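Local coordinates for protein 2,3,4,5-tetrahydropyridine-2,6-dicarboxylate N-succinyltransferase (Campylobacter jejuni, PDB 2RIJ) that probably catalyses the succinyl-CoA-dependent conversion of cyclic tetrahydrodipicolinate into acyclic N-succinyl-L-2-amino-6-oxopimelate, the first step of the succinylase route to lysine, at residues Ala31-Gly36 with Glu123-Cys128; Ala49-Glu54 with Leu148-Val153; Leu85-Ile90 with Ile114-Phe119. All coordinates share one frame; numbering follows the deposited sequence. Where two conformers were deposited one is given.

Interaction 1: Ala31-Gly36 with Glu123-Cys128; sequences ARLDRG and EFSFVC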
# COMPACT_ATOMS: atom_id res chain seq x y z
N ALA A 31 46.62 33.84 -25.00
CA ALA A 31 46.88 32.59 -24.33
C ALA A 31 48.33 32.14 -24.43
O ALA A 31 48.96 32.29 -25.47
CB ALA A 31 46.00 31.50 -24.93
N ARG A 32 48.87 31.56 -23.35
CA ARG A 32 50.08 30.78 -23.41
C ARG A 32 49.65 29.36 -23.72
O ARG A 32 48.77 28.79 -23.04
CB ARG A 32 50.84 30.82 -22.08
CG ARG A 32 52.14 30.06 -22.10
CD ARG A 32 52.81 29.93 -20.70
NE ARG A 32 51.89 29.33 -19.72
CZ ARG A 32 51.54 28.04 -19.69
NH1 ARG A 32 52.00 27.17 -20.56
NH2 ARG A 32 50.68 27.63 -18.77
N LEU A 33 50.25 28.75 -24.75
CA LEU A 33 49.86 27.43 -25.19
C LEU A 33 50.81 26.32 -24.72
O LEU A 33 52.03 26.50 -24.68
CB LEU A 33 49.79 27.36 -26.71
CG LEU A 33 48.96 28.42 -27.44
CD1 LEU A 33 49.06 28.11 -28.97
CD2 LEU A 33 47.55 28.53 -26.96
N ASP A 34 50.23 25.16 -24.40
CA ASP A 34 50.99 23.95 -24.15
C ASP A 34 50.82 23.10 -25.40
O ASP A 34 49.70 22.82 -25.80
CB ASP A 34 50.46 23.21 -22.93
CG ASP A 34 50.69 23.97 -21.62
OD1 ASP A 34 51.86 24.35 -21.34
OD2 ASP A 34 49.70 24.19 -20.88
N ARG A 35 51.93 22.70 -26.01
CA ARG A 35 51.93 21.90 -27.25
C ARG A 35 52.35 20.46 -26.98
O ARG A 35 52.95 20.18 -25.96
CB ARG A 35 52.88 22.52 -28.26
CG ARG A 35 52.44 23.94 -28.68
CD ARG A 35 53.56 24.68 -29.39
NE ARG A 35 53.08 25.97 -29.88
CZ ARG A 35 52.35 26.11 -30.98
NH1 ARG A 35 52.00 25.04 -31.70
NH2 ARG A 35 51.94 27.32 -31.33
N GLY A 36 52.06 19.57 -27.91
CA GLY A 36 52.43 18.17 -27.82
C GLY A 36 53.94 17.98 -27.74
O GLY A 36 54.69 18.69 -28.41
N GLU A 123 54.70 30.38 -28.43
CA GLU A 123 54.29 30.16 -27.04
C GLU A 123 52.96 30.88 -26.76
O GLU A 123 52.15 30.44 -25.95
CB GLU A 123 55.40 30.75 -26.15
CG GLU A 123 55.21 30.69 -24.63
CD GLU A 123 55.68 29.39 -24.01
OE1 GLU A 123 56.07 28.50 -24.78
OE2 GLU A 123 55.65 29.28 -22.78
N PHE A 124 52.76 32.03 -27.42
CA PHE A 124 51.64 32.90 -27.17
C PHE A 124 50.82 33.12 -28.43
O PHE A 124 51.35 33.21 -29.55
CB PHE A 124 52.12 34.24 -26.62
CG PHE A 124 52.97 34.13 -25.41
CD1 PHE A 124 52.40 34.00 -24.16
CD2 PHE A 124 54.35 34.24 -25.50
CE1 PHE A 124 53.20 33.90 -23.00
CE2 PHE A 124 55.16 34.15 -24.35
CZ PHE A 124 54.59 34.00 -23.11
N SER A 125 49.51 33.18 -28.24
CA SER A 125 48.57 33.32 -29.36
C SER A 125 47.44 34.27 -28.98
O SER A 125 46.87 34.20 -27.88
CB SER A 125 47.96 31.98 -29.77
OG SER A 125 48.88 31.15 -30.46
N PHE A 126 47.12 35.16 -29.91
CA PHE A 126 45.93 35.99 -29.80
C PHE A 126 44.72 35.18 -30.23
O PHE A 126 44.74 34.44 -31.23
CB PHE A 126 46.07 37.20 -30.69
CG PHE A 126 44.92 38.14 -30.61
CD1 PHE A 126 44.77 38.98 -29.52
CD2 PHE A 126 43.99 38.19 -31.64
CE1 PHE A 126 43.72 39.87 -29.48
CE2 PHE A 126 42.93 39.06 -31.59
CZ PHE A 126 42.80 39.93 -30.54
N VAL A 127 43.66 35.28 -29.43
CA VAL A 127 42.45 34.48 -29.62
C VAL A 127 41.30 35.45 -29.51
O VAL A 127 41.20 36.16 -28.53
CB VAL A 127 42.34 33.36 -28.55
CG1 VAL A 127 41.14 32.48 -28.80
CG2 VAL A 127 43.64 32.54 -28.50
N CYS A 128 40.45 35.50 -30.52
CA CYS A 128 39.25 36.31 -30.43
C CYS A 128 38.03 35.67 -31.07
O CYS A 128 38.15 34.87 -32.01
CB CYS A 128 39.49 37.74 -30.92
SG CYS A 128 39.41 37.99 -32.67
O HOH W 1 53.93 27.07 -22.64
O HOH W 2 51.45 30.09 -30.35
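R32 and E123 lie side by side and point the same way; carboxylate OE2 of E123 lies against the aliphatic CG and CD of R32, and the two charged groups are not in direct contact. OE2 of E123 comes 3.6 Å from CD of R32 but 4.8 Å from its NH1, and the guanidinium and carboxylate planes are turned 48° from each other. One water joins them, accepting from R32 NH1 and donating to both E123 OE2 and the backbone O of L33. R32 NH1 also makes a 2.9 Å salt bridge to OD1 of D34; the acceptor lies in the guanidinium plane, yet the donor stands above the carboxylate plane. The bend of R32 at chi3 (55°) places NE, which hydrogen-bonds the backbone O of K191 of a second subunit.

The F124 ring shares this face of the sheet. CG of E123 sits 3.5 Å above one side of the ring, toward its rim, and CB of R32 approaches CE1 of F124 obliquely at 4.0 Å. On the other face of the sheet, A31 CB lies loosely against V127 CG2, at 4.4 Å.

Beneath these side chains runs an antiparallel ladder. A31 and S125 form a hydrogen-bonded pair, with A31 N to S125 O at 2.9 Å and S125 N bonded in return to A31 O. R32 and F124 form the non-hydrogen-bonded pair, and L33 N donates to E123 O over 2.8 Å. The short strand axes make an angle of 124°, so the ladder is markedly twisted.

Within the five-stranded sheet of the N-terminal region, strand 27-35 pairs here with strand 124-129 and on its other flank with strand 43-48. Helix 138-149 packs through E139 and L143 against V127, while helix 57-69 receives F126.

Interaction 2: Ala49-Glu54 with Leu148-Val153; sequences ALINYE and LSTKKV
Y53 and V153 cross at about a right angle in a CH-pi contact just beyond the Schellman motif that ends helix 138-149. V153 CG1 lies 3.6 Å from the ring centroid and 17° off the ring normal, over one face. On the opposite face the ring is backed by CG of E54, the next residue. The CB of Y53 points toward 148-153, and chi1 of -180° sets CG anti to the backbone N.

Beside it, the base of K152 packs on the base of the tyrosine, CB of Y53 lying 3.8 Å from CB of K152. The lysine chain turns at chi2 (-91°) and then runs extended, and its CE comes within 3.3 Å of the backbone O of I51. Further along, I51 and T150 touch side chain to side chain, I51 CG1 meeting T150 CG2 at 4.1 Å.

Several bonds position this first shell. K151 takes a positive phi as the chain leaves the helix, and its N donates to L148 O over 3.0 Å; T150 OG1 is tied to the backbone O of Y146 in the last turn. I51 additionally packs on L143, Y146 and L147 of the same helix, so the segment 49-54 is laid against its C-terminal part. Strand 52-53 is joined to strand 27-35 by backbone hydrogen bonding of N52 to F28. Q55 couples the two segments: its OE1 accepts from the backbone N of Y53 and from NZ of K152. The lysine ammonium is also linked to I51 by a water, which accepts from K152 NZ at 2.9 Å and donates to I51 O at 3.0 Å.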
# COMPACT_ATOMS: atom_id res chain seq x y z
N ALA A 49 45.52 34.99 -18.66
CA ALA A 49 45.51 35.72 -17.41
C ALA A 49 44.54 36.89 -17.42
O ALA A 49 44.34 37.52 -16.38
CB ALA A 49 46.93 36.22 -17.06
N LEU A 50 43.95 37.17 -18.59
CA LEU A 50 43.01 38.28 -18.78
C LEU A 50 42.04 37.91 -19.89
O LEU A 50 42.46 37.48 -20.96
CB LEU A 50 43.73 39.57 -19.21
CG LEU A 50 44.57 40.37 -18.22
CD1 LEU A 50 45.39 41.45 -18.98
CD2 LEU A 50 43.72 40.97 -17.09
N ILE A 51 40.75 38.03 -19.60
CA ILE A 51 39.69 37.79 -20.55
C ILE A 51 38.94 39.08 -20.74
O ILE A 51 38.53 39.75 -19.78
CB ILE A 51 38.67 36.73 -20.00
CG1 ILE A 51 39.38 35.45 -19.62
CG2 ILE A 51 37.52 36.47 -20.98
CD1 ILE A 51 39.97 34.73 -20.85
N ASN A 52 38.75 39.42 -22.00
CA ASN A 52 38.00 40.61 -22.37
C ASN A 52 36.69 40.13 -22.98
O ASN A 52 36.70 39.26 -23.88
CB ASN A 52 38.80 41.45 -23.37
CG ASN A 52 40.08 42.01 -22.78
OD1 ASN A 52 40.05 43.05 -22.13
ND2 ASN A 52 41.19 41.35 -23.03
N TYR A 53 35.57 40.62 -22.46
CA TYR A 53 34.25 40.30 -23.03
C TYR A 53 33.51 41.60 -23.26
O TYR A 53 33.24 42.31 -22.32
CB TYR A 53 33.43 39.38 -22.13
CG TYR A 53 32.09 39.06 -22.73
CD1 TYR A 53 32.00 38.23 -23.86
CD2 TYR A 53 30.93 39.61 -22.24
CE1 TYR A 53 30.79 37.96 -24.44
CE2 TYR A 53 29.71 39.36 -22.85
CZ TYR A 53 29.66 38.54 -23.93
OH TYR A 53 28.49 38.28 -24.55
N GLU A 54 33.20 41.91 -24.50
CA GLU A 54 32.44 43.11 -24.86
C GLU A 54 33.01 44.38 -24.20
O GLU A 54 32.30 45.21 -23.64
CB GLU A 54 30.93 42.90 -24.60
CG GLU A 54 30.30 41.78 -25.46
CD GLU A 54 30.03 42.20 -26.91
OE1 GLU A 54 30.47 43.30 -27.30
OE2 GLU A 54 29.37 41.43 -27.65
N LEU A 148 32.87 31.35 -19.37
CA LEU A 148 31.96 30.70 -18.39
C LEU A 148 32.55 30.74 -16.98
O LEU A 148 31.90 31.25 -16.08
CB LEU A 148 31.61 29.28 -18.82
CG LEU A 148 30.68 29.14 -20.04
CD1 LEU A 148 30.85 27.76 -20.68
CD2 LEU A 148 29.24 29.47 -19.64
N SER A 149 33.76 30.23 -16.79
CA SER A 149 34.32 30.10 -15.43
C SER A 149 34.68 31.42 -14.72
O SER A 149 34.62 31.49 -13.50
CB SER A 149 35.47 29.11 -15.42
OG SER A 149 34.98 27.83 -15.74
N THR A 150 34.98 32.47 -15.51
CA THR A 150 35.19 33.82 -15.01
C THR A 150 33.87 34.57 -14.83
O THR A 150 33.86 35.67 -14.35
CB THR A 150 36.09 34.66 -15.98
OG1 THR A 150 35.38 34.87 -17.23
CG2 THR A 150 37.48 33.99 -16.24
N LYS A 151 32.76 33.97 -15.27
CA LYS A 151 31.42 34.50 -15.19
C LYS A 151 31.26 35.79 -16.01
O LYS A 151 30.41 36.60 -15.69
CB LYS A 151 30.98 34.69 -13.73
CG LYS A 151 31.04 33.40 -12.92
CD LYS A 151 30.39 33.50 -11.52
CE LYS A 151 31.22 34.25 -10.53
NZ LYS A 151 32.41 33.57 -10.10
N LYS A 152 32.03 35.94 -17.09
CA LYS A 152 31.81 37.08 -18.03
C LYS A 152 30.51 36.89 -18.80
O LYS A 152 29.90 37.86 -19.24
CB LYS A 152 32.97 37.21 -19.03
CG LYS A 152 34.32 37.59 -18.43
CD LYS A 152 34.50 39.07 -18.41
CE LYS A 152 35.84 39.47 -17.85
NZ LYS A 152 35.83 40.96 -17.76
N VAL A 153 30.12 35.64 -19.01
CA VAL A 153 28.86 35.26 -19.64
C VAL A 153 28.11 34.25 -18.74
O VAL A 153 28.73 33.52 -17.96
CB VAL A 153 29.05 34.61 -21.04
CG1 VAL A 153 29.83 35.58 -22.01
CG2 VAL A 153 29.71 33.21 -20.94
O HOH W 3 38.64 41.45 -17.33

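Interaction 3: Leu85-Ile90 with Ile114-Phe119; sequences LKLEDI and IIKDKF
The F119 ring lies against the start of helix 87-96, with the backbone and base of L87 over one face and a carbonyl at its edge. CB of L87 is 4.2 Å from the centroid of the F119 ring and only 12° off its normal, a CH-pi contact. The L85 O atom lies in the ring plane, 3.5 Å from CE1 of F119. A chi1 of -170° sets CG of L87 anti to the backbone N, and chi2 of 53° places CD1, which touches F119 CG at 4.0 Å. It also meets CG of K116.

I90 packs against K116, I115 and F119. It was modelled in two conformers; in one, CG2 of I90 meets K116 CB at 3.6 Å, while the close approach of CD1 to I115 and F119 is doubtful. K86, at the N-cap of helix 87-96, donates its N to OD2 of D89, three residues on, over 2.8 Å, and D89 OD1 is in turn salt-bridged to R70. NZ of K116 pairs with D91, one residue beyond I90.

The contact thus joins the start of helix 87-96 and the residues before it to the end of helix 107-117 and the residues after it. L85 turns inward onto helix 57-69, I115 packs on strands 27-35 and 124-129, and M192 of a second subunit also reaches I115.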
# COMPACT_ATOMS: atom_id res chain seq x y z
N LEU A 85 51.54 34.89 -31.83
CA LEU A 85 52.22 36.16 -31.69
C LEU A 85 53.73 36.00 -31.93
O LEU A 85 54.37 35.06 -31.43
CB LEU A 85 51.99 36.76 -30.30
CG LEU A 85 50.58 37.29 -30.07
CD1 LEU A 85 50.30 37.25 -28.58
CD2 LEU A 85 50.44 38.73 -30.70
N LYS A 86 54.27 36.92 -32.72
CA LYS A 86 55.70 37.14 -32.89
C LYS A 86 56.12 38.33 -32.02
O LYS A 86 55.29 39.18 -31.67
CB LYS A 86 56.00 37.42 -34.36
CG LYS A 86 55.62 36.25 -35.23
CD LYS A 86 56.00 36.45 -36.65
CE LYS A 86 55.91 35.15 -37.38
NZ LYS A 86 56.31 35.27 -38.80
N LEU A 87 57.42 38.45 -31.74
CA LEU A 87 57.92 39.59 -30.96
C LEU A 87 57.53 40.91 -31.61
O LEU A 87 57.16 41.85 -30.93
CB LEU A 87 59.43 39.54 -30.76
CG LEU A 87 60.05 40.53 -29.77
CD1 LEU A 87 59.36 40.44 -28.43
CD2 LEU A 87 61.60 40.29 -29.66
N GLU A 88 57.61 40.97 -32.93
CA GLU A 88 57.28 42.19 -33.66
C GLU A 88 55.86 42.67 -33.40
O GLU A 88 55.60 43.89 -33.38
CB GLU A 88 57.53 41.97 -35.16
CG GLU A 88 56.65 40.97 -35.83
CD GLU A 88 57.18 40.58 -37.20
OE1 GLU A 88 57.01 41.37 -38.17
OE2 GLU A 88 57.78 39.48 -37.30
N ASP A 89 54.95 41.72 -33.19
CA ASP A 89 53.55 42.01 -32.90
C ASP A 89 53.43 42.69 -31.54
O ASP A 89 52.69 43.66 -31.39
CB ASP A 89 52.70 40.74 -32.91
CG ASP A 89 52.76 39.98 -34.24
OD1 ASP A 89 52.86 40.60 -35.33
OD2 ASP A 89 52.68 38.73 -34.16
N ILE A 90 54.19 42.18 -30.58
CA ILE A 90 54.18 42.72 -29.22
C ILE A 90 54.78 44.12 -29.23
O ILE A 90 54.23 45.05 -28.63
CB ILE A 90 54.93 41.78 -28.25
CG1 ILE A 90 54.15 40.47 -28.10
CG2 ILE A 90 55.10 42.45 -26.92
CD1 ILE A 90 55.01 39.23 -27.96
N ILE A 114 54.68 42.04 -20.04
CA ILE A 114 55.09 40.75 -19.46
C ILE A 114 55.43 39.73 -20.55
O ILE A 114 56.45 39.07 -20.47
CB ILE A 114 54.01 40.18 -18.49
CG1 ILE A 114 54.02 40.95 -17.17
CG2 ILE A 114 54.28 38.69 -18.19
CD1 ILE A 114 52.70 40.90 -16.36
N ILE A 115 54.59 39.64 -21.57
CA ILE A 115 54.82 38.70 -22.66
C ILE A 115 56.13 39.06 -23.40
O ILE A 115 56.90 38.17 -23.73
CB ILE A 115 53.62 38.67 -23.62
CG1 ILE A 115 52.42 38.01 -22.92
CG2 ILE A 115 53.95 37.92 -24.91
CD1 ILE A 115 51.12 38.21 -23.70
N LYS A 116 56.37 40.35 -23.62
CA LYS A 116 57.63 40.79 -24.28
C LYS A 116 58.82 40.32 -23.46
O LYS A 116 59.72 39.68 -23.98
CB LYS A 116 57.71 42.30 -24.40
CG LYS A 116 58.98 42.77 -25.15
CD LYS A 116 59.17 44.25 -25.08
CE LYS A 116 60.58 44.67 -25.59
NZ LYS A 116 61.08 44.03 -26.86
N ASP A 117 58.78 40.62 -22.18
CA ASP A 117 59.80 40.13 -21.26
C ASP A 117 59.98 38.60 -21.20
O ASP A 117 61.11 38.12 -21.07
CB ASP A 117 59.52 40.70 -19.87
CG ASP A 117 60.58 40.31 -18.84
OD1 ASP A 117 61.77 40.53 -19.13
OD2 ASP A 117 60.21 39.80 -17.76
N LYS A 118 58.91 37.82 -21.36
CA LYS A 118 59.02 36.37 -21.32
C LYS A 118 58.83 35.72 -22.68
O LYS A 118 58.46 34.54 -22.76
CB LYS A 118 57.98 35.79 -20.35
CG LYS A 118 57.87 36.48 -19.00
CD LYS A 118 59.10 36.23 -18.19
CE LYS A 118 58.93 36.61 -16.74
NZ LYS A 118 60.22 36.31 -16.06
N PHE A 119 59.06 36.48 -23.76
CA PHE A 119 58.69 36.03 -25.09
C PHE A 119 59.41 34.75 -25.45
O PHE A 119 60.59 34.60 -25.15
CB PHE A 119 58.98 37.07 -26.18
CG PHE A 119 58.48 36.65 -27.51
CD1 PHE A 119 57.13 36.75 -27.81
CD2 PHE A 119 59.33 36.06 -28.43
CE1 PHE A 119 56.64 36.30 -29.02
CE2 PHE A 119 58.86 35.60 -29.64
CZ PHE A 119 57.52 35.72 -29.94

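All three contacts lie in the N-terminal region, away from the predicted succinyl-CoA site. Interactions 1 and 3 are neighbours, their centres about 12 Å apart: F124 O probably accepts a hydrogen bond from L85 N, and the F124 ring packs on I115. Interaction 2 is about 17 Å between centres from interaction 1 and about 22 Å from interaction 3, but reaches the same sheet, because strand 52-53 pairs with strand 27-35. Along the chain, interaction 3 is nested within the loops closed by the other two, whose segments alternate. They place helices 107-117 and 138-149 against one antiparallel sheet, with helix 87-96 packed on the end of helix 107-117, and each contact touches the second subunit.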